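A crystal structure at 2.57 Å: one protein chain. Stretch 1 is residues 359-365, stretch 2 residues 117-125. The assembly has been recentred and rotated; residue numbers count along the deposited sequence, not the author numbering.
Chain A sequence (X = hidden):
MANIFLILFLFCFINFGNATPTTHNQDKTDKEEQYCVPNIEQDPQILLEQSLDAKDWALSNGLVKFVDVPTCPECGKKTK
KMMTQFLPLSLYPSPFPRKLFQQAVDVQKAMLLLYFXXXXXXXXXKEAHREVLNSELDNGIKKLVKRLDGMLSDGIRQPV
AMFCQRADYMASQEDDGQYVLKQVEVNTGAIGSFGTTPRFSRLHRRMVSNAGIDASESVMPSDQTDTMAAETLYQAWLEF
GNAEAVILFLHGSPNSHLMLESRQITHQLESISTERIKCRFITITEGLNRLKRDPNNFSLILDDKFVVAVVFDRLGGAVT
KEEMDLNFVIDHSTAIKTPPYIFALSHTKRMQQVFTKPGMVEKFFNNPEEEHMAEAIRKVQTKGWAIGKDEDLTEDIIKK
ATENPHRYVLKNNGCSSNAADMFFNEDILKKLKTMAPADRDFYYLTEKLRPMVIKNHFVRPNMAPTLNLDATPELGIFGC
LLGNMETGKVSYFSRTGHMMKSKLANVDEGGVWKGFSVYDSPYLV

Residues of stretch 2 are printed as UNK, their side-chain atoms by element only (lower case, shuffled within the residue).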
ATOM      1  N   GLY A 359      10.813  44.049  14.424  1.00 73.77           N
ATOM      2  CA  GLY A 359      10.746  43.707  15.855  1.00 73.01           C
ATOM      3  C   GLY A 359       9.898  42.501  16.249  1.00 70.72           C
ATOM      4  O   GLY A 359      10.165  41.867  17.260  1.00 69.69           O
ATOM      5  N   MET A 360       8.883  42.168  15.453  1.00 68.79           N
ATOM      6  CA  MET A 360       7.869  41.201  15.864  1.00 66.50           C
ATOM      7  C   MET A 360       8.386  39.771  16.007  1.00 63.59           C
ATOM      8  O   MET A 360       7.853  39.015  16.810  1.00 64.08           O
ATOM      9  CB  MET A 360       6.679  41.246  14.916  1.00 67.42           C
ATOM     10  CG  MET A 360       5.918  42.564  14.954  1.00 70.34           C
ATOM     11  SD  MET A 360       4.874  42.758  16.408  1.00 74.15           S
ATOM     12  CE  MET A 360       4.474  44.505  16.245  1.00 75.75           C
ATOM     13  N   VAL A 361       9.402  39.398  15.240  1.00 62.95           N
ATOM     14  CA  VAL A 361      10.094  38.105  15.417  1.00 61.69           C
ATOM     15  C   VAL A 361      11.088  38.205  16.570  1.00 62.09           C
ATOM     16  O   VAL A 361      11.124  37.343  17.439  1.00 60.31           O
ATOM     17  CB  VAL A 361      10.850  37.656  14.140  1.00 61.29           C
ATOM     18  CG1 VAL A 361      11.681  36.411  14.399  1.00 60.47           C
ATOM     19  CG2 VAL A 361       9.887  37.399  12.994  1.00 60.30           C
ATOM     20  N   GLU A 362      11.872  39.281  16.572  1.00 64.79           N
ATOM     21  CA  GLU A 362      12.953  39.490  17.554  1.00 65.74           C
ATOM     22  C   GLU A 362      12.444  39.365  18.998  1.00 64.42           C
ATOM     23  O   GLU A 362      13.160  38.883  19.870  1.00 65.06           O
ATOM     24  CB  GLU A 362      13.629  40.856  17.321  1.00 68.67           C
ATOM     25  CG  GLU A 362      14.599  40.910  16.131  1.00 70.63           C
ATOM     26  CD  GLU A 362      13.940  40.941  14.747  1.00 70.34           C
ATOM     27  OE1 GLU A 362      14.670  40.833  13.722  1.00 70.86           O
ATOM     28  OE2 GLU A 362      12.692  41.069  14.668  1.00 69.40           O
ATOM     29  N   LYS A 363      11.192  39.776  19.205  1.00 63.35           N
ATOM     30  CA  LYS A 363      10.483  39.727  20.490  1.00 62.84           C
ATOM     31  C   LYS A 363      10.516  38.352  21.175  1.00 61.69           C
ATOM     32  O   LYS A 363      10.566  38.282  22.391  1.00 63.52           O
ATOM     33  CB  LYS A 363       9.023  40.168  20.256  1.00 62.38           C
ATOM     34  CG  LYS A 363       8.125  40.271  21.481  1.00 63.11           C
ATOM     35  CD  LYS A 363       6.662  40.398  21.066  1.00 63.06           C
ATOM     36  CE  LYS A 363       5.747  40.894  22.182  1.00 63.87           C
ATOM     37  NZ  LYS A 363       5.524  39.870  23.241  1.00 63.54           N
ATOM     38  N   PHE A 364      10.483  37.266  20.403  1.00 58.77           N
ATOM     39  CA  PHE A 364      10.462  35.907  20.960  1.00 56.35           C
ATOM     40  C   PHE A 364      11.822  35.190  20.976  1.00 56.26           C
ATOM     41  O   PHE A 364      11.859  33.980  21.184  1.00 53.41           O
ATOM     42  CB  PHE A 364       9.435  35.074  20.180  1.00 55.44           C
ATOM     43  CG  PHE A 364       8.048  35.652  20.216  1.00 54.78           C
ATOM     44  CD1 PHE A 364       7.200  35.386  21.292  1.00 54.37           C
ATOM     45  CD2 PHE A 364       7.602  36.487  19.202  1.00 54.40           C
ATOM     46  CE1 PHE A 364       5.928  35.930  21.344  1.00 54.49           C
ATOM     47  CE2 PHE A 364       6.337  37.041  19.251  1.00 54.49           C
ATOM     48  CZ  PHE A 364       5.494  36.757  20.320  1.00 54.61           C
ATOM     49  N   PHE A 365      12.926  35.934  20.801  1.00 58.46           N
ATOM     50  CA  PHE A 365      14.284  35.366  20.638  1.00 59.42           C
ATOM     51  C   PHE A 365      15.429  36.189  21.284  1.00 62.49           C
ATOM     52  O   PHE A 365      15.233  37.249  21.898  1.00 66.04           O
ATOM     53  CB  PHE A 365      14.607  35.202  19.143  1.00 58.11           C
ATOM     54  CG  PHE A 365      13.803  34.135  18.436  1.00 55.21           C
ATOM     55  CD1 PHE A 365      14.022  32.785  18.697  1.00 54.48           C
ATOM     56  CD2 PHE A 365      12.870  34.477  17.469  1.00 53.82           C
ATOM     57  CE1 PHE A 365      13.301  31.800  18.029  1.00 53.13           C
ATOM     58  CE2 PHE A 365      12.152  33.502  16.792  1.00 52.54           C
ATOM     59  CZ  PHE A 365      12.373  32.162  17.068  1.00 52.10           C
ATOM     60  N   UNK A 117       5.872  30.066  21.007  1.00 46.05           N
ATOM     61  CA  UNK A 117       5.995  31.160  21.983  1.00 47.85           C
ATOM     62  C   UNK A 117       4.970  32.269  21.792  1.00 47.83           C
ATOM     63  O   UNK A 117       4.483  32.840  22.762  1.00 48.85           O
ATOM     64  c   UNK A 117      12.179  30.406  22.427  1.00 56.54           C
ATOM     65  c   UNK A 117       9.865  31.293  22.238  1.00 52.48           C
ATOM     66  n   UNK A 117      10.855  30.255  22.507  1.00 53.99           N
ATOM     67  c   UNK A 117       7.398  31.741  21.933  1.00 49.04           C
ATOM     68  c   UNK A 117       8.443  30.783  22.461  1.00 50.36           C
ATOM     69  n   UNK A 117      12.721  31.572  22.078  1.00 57.68           N
ATOM     70  n   UNK A 117      12.978  29.370  22.697  1.00 57.32           N
ATOM     71  N   UNK A 118       4.649  32.576  20.546  1.00 48.23           N
ATOM     72  CA  UNK A 118       3.512  33.445  20.242  1.00 49.96           C
ATOM     73  C   UNK A 118       2.186  32.865  20.730  1.00 50.36           C
ATOM     74  O   UNK A 118       1.320  33.601  21.170  1.00 51.97           O
ATOM     75  c   UNK A 118       3.433  33.694  18.756  1.00 50.00           C
ATOM     76  N   UNK A 119       2.036  31.548  20.631  1.00 51.22           N
ATOM     77  CA  UNK A 119       0.844  30.840  21.113  1.00 51.96           C
ATOM     78  C   UNK A 119       0.713  30.779  22.637  1.00 53.58           C
ATOM     79  O   UNK A 119      -0.394  30.666  23.154  1.00 55.42           O
ATOM     80  o   UNK A 119       0.762  29.514  19.102  1.00 49.19           O
ATOM     81  c   UNK A 119       0.795  29.434  20.517  1.00 50.47           C
ATOM     82  N   UNK A 120       1.838  30.865  23.344  1.00 55.16           N
ATOM     83  CA  UNK A 120       1.867  31.029  24.813  1.00 56.49           C
ATOM     84  C   UNK A 120       1.558  32.449  25.316  1.00 57.37           C
ATOM     85  O   UNK A 120       1.591  32.671  26.515  1.00 58.27           O
ATOM     86  c   UNK A 120       3.247  30.613  25.366  1.00 57.29           C
ATOM     87  s   UNK A 120       3.717  28.888  25.066  1.00 57.63           S
ATOM     88  N   UNK A 121       1.285  33.401  24.423  1.00 59.09           N
ATOM     89  CA  UNK A 121       1.091  34.822  24.781  1.00 60.95           C
ATOM     90  C   UNK A 121      -0.228  35.309  24.172  1.00 60.67           C
ATOM     91  O   UNK A 121      -0.227  36.014  23.161  1.00 60.96           O
ATOM     92  o   UNK A 121       1.328  37.540  25.498  1.00 65.24           O
ATOM     93  c   UNK A 121       2.287  35.659  24.277  1.00 62.13           C
ATOM     94  o   UNK A 121       3.330  37.808  24.627  1.00 64.21           O
ATOM     95  c   UNK A 121       2.309  37.102  24.843  1.00 64.47           C
ATOM     96  N   UNK A 122      -1.337  34.915  24.806  1.00 60.19           N
ATOM     97  CA  UNK A 122      -2.692  35.234  24.331  1.00 58.97           C
ATOM     98  C   UNK A 122      -2.939  36.740  24.127  1.00 60.07           C
ATOM     99  O   UNK A 122      -3.557  37.149  23.134  1.00 58.34           O
ATOM    100  c   UNK A 122      -5.190  34.745  24.774  1.00 58.91           C
ATOM    101  o   UNK A 122      -9.112  34.831  23.324  1.00 59.25           O
ATOM    102  c   UNK A 122      -5.504  34.430  23.446  1.00 59.09           C
ATOM    103  c   UNK A 122      -7.830  34.808  23.826  1.00 59.35           C
ATOM    104  c   UNK A 122      -6.808  34.471  22.973  1.00 58.75           C
ATOM    105  c   UNK A 122      -7.554  35.115  25.152  1.00 60.13           C
ATOM    106  c   UNK A 122      -3.755  34.678  25.289  1.00 58.39           C
ATOM    107  c   UNK A 122      -6.237  35.080  25.615  1.00 59.60           C
ATOM    108  N   UNK A 123      -2.477  37.559  25.065  1.00 62.17           N
ATOM    109  CA  UNK A 123      -2.605  38.995  24.874  1.00 65.11           C
ATOM    110  C   UNK A 123      -1.865  39.504  23.605  1.00 64.18           C
ATOM    111  O   UNK A 123      -2.383  40.399  22.940  1.00 64.80           O
ATOM    112  c   UNK A 123      -4.231  41.462  26.116  1.00 74.66           C
ATOM    113  c   UNK A 123      -3.575  40.283  26.867  1.00 72.29           C
ATOM    114  c   UNK A 123      -2.302  39.780  26.165  1.00 69.20           C
ATOM    115  o   UNK A 123      -3.619  42.565  26.065  1.00 76.34           O
ATOM    116  o   UNK A 123      -5.340  41.280  25.551  1.00 72.88           O
ATOM    117  N   UNK A 124      -0.721  38.917  23.240  1.00 61.08           N
ATOM    118  CA  UNK A 124      -0.037  39.304  22.009  1.00 59.31           C
ATOM    119  C   UNK A 124      -0.877  38.996  20.778  1.00 57.25           C
ATOM    120  O   UNK A 124      -1.026  39.849  19.890  1.00 55.70           O
ATOM    121  c   UNK A 124       2.704  38.263  18.344  1.00 58.04           C
ATOM    122  c   UNK A 124       2.004  38.944  20.556  1.00 58.38           C
ATOM    123  c   UNK A 124       3.190  39.545  18.089  1.00 59.25           C
ATOM    124  c   UNK A 124       1.339  38.640  21.866  1.00 58.31           C
ATOM    125  c   UNK A 124       2.472  40.227  20.284  1.00 59.85           C
ATOM    126  c   UNK A 124       3.067  40.528  19.061  1.00 60.12           C
ATOM    127  c   UNK A 124       2.110  37.970  19.568  1.00 57.86           C
ATOM    128  N   UNK A 125      -1.405  37.775  20.733  1.00 56.39           N
ATOM    129  CA  UNK A 125      -2.246  37.327  19.623  1.00 55.87           C
ATOM    130  C   UNK A 125      -3.474  38.218  19.480  1.00 58.22           C
ATOM    131  O   UNK A 125      -3.756  38.684  18.385  1.00 58.27           O
ATOM    132  c   UNK A 125      -2.232  33.385  19.698  1.00 51.42           C
ATOM    133  c   UNK A 125      -2.674  35.866  19.807  1.00 54.40           C
ATOM    134  c   UNK A 125      -1.601  34.768  19.788  1.00 52.94           C
ATOM    135  c   UNK A 125      -0.650  34.964  18.626  1.00 52.73           C
TER

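Position 117 carries seven side-chain atoms: three carbons in a row, a nitrogen, then a carbon bearing two more nitrogens, one of which lies 2.7 Å from Phe364 O. That planar, three-nitrogen end is a guanidinium, so the residue is Arg117. Its CA-to-CB bond points toward stretch 1, and the extended chain, m at chi1 and then t, t, runs past the ring of Phe364 to reach the backbone beyond it. NH1 donates to Phe364 O with an angle of 152°, and the acceptor lies near the guanidinium plane, where the N-H bonds point. On the way, Arg117 CB packs 3.7 Å from Phe364 CD1, so the aliphatic part of the side chain adds apolar contact to the polar bond.

Position 118 has a single carbon, CB, 4.0 Å from Phe364 CZ, which makes it Ala118. The side chain ends at CB, and the Phe364 ring comes close to the helix backbone: Phe364 CE1 sits 3.6 Å from Ala118 CA.

Position 119 shows one carbon and one oxygen, the mark of Ser119. It points away from stretch 1 and makes no contact with it. Position 120 has one carbon and one sulfur, hence Cys120; it too stays clear of stretch 1.

At position 121 there are two carbons, the second carrying two oxygens, one of them 3.3 Å from Lys363 NZ. A short carboxylate fits, and the residue is Asp121. Its two oxygens have separate partners: OD2 takes a weak hydrogen bond from Lys363 NZ within a salt bridge, while Asp121 OD1 accepts a weak bond from the backbone N of position 124 at 3.3 Å. Asp121 is at the N-cap position of the helix that follows, and this second bond is its capping bond.

Position 122 has a six-carbon ring on one carbon, with an oxygen at the far end: Tyr122, out of reach of stretch 1. Position 123 holds three carbons, the last with two oxygens: Glu123, also out of reach.

Position 124 bears a six-carbon ring on one carbon with no oxygen, and one ring carbon lies 3.7 Å from Phe364 CZ, so it is Phe124. Phe364 CZ lies over one face of this ring, and the ring carbon nearest it is CD2. The centroids are 5.2 Å apart and the planes meet at 73°, an edge-to-face pair with Phe364 giving the edge. Met360 SD lies at the edge of the Phe124 ring, 3.9 Å from CE1, and Lys363 CE comes within 3.8 Å of CD1.

Position 125 has four carbons forked at the second: Leu125, which does not touch stretch 1.

The contact is built round Phe364, which has the largest covered area of any residue here. Its ring meets the backbone of one helix at Ala118 and the aromatic face of the next at Phe124, while its carbonyl oxygen is held by Arg117. At the exposed Lys363, the methylene chain leans on Phe124 and the amine reaches Asp121. The rule to read is a buried aromatic fitted beside a small residue, with polar bonds around it.

Stretch 2 (117-125) RASCDYEFL
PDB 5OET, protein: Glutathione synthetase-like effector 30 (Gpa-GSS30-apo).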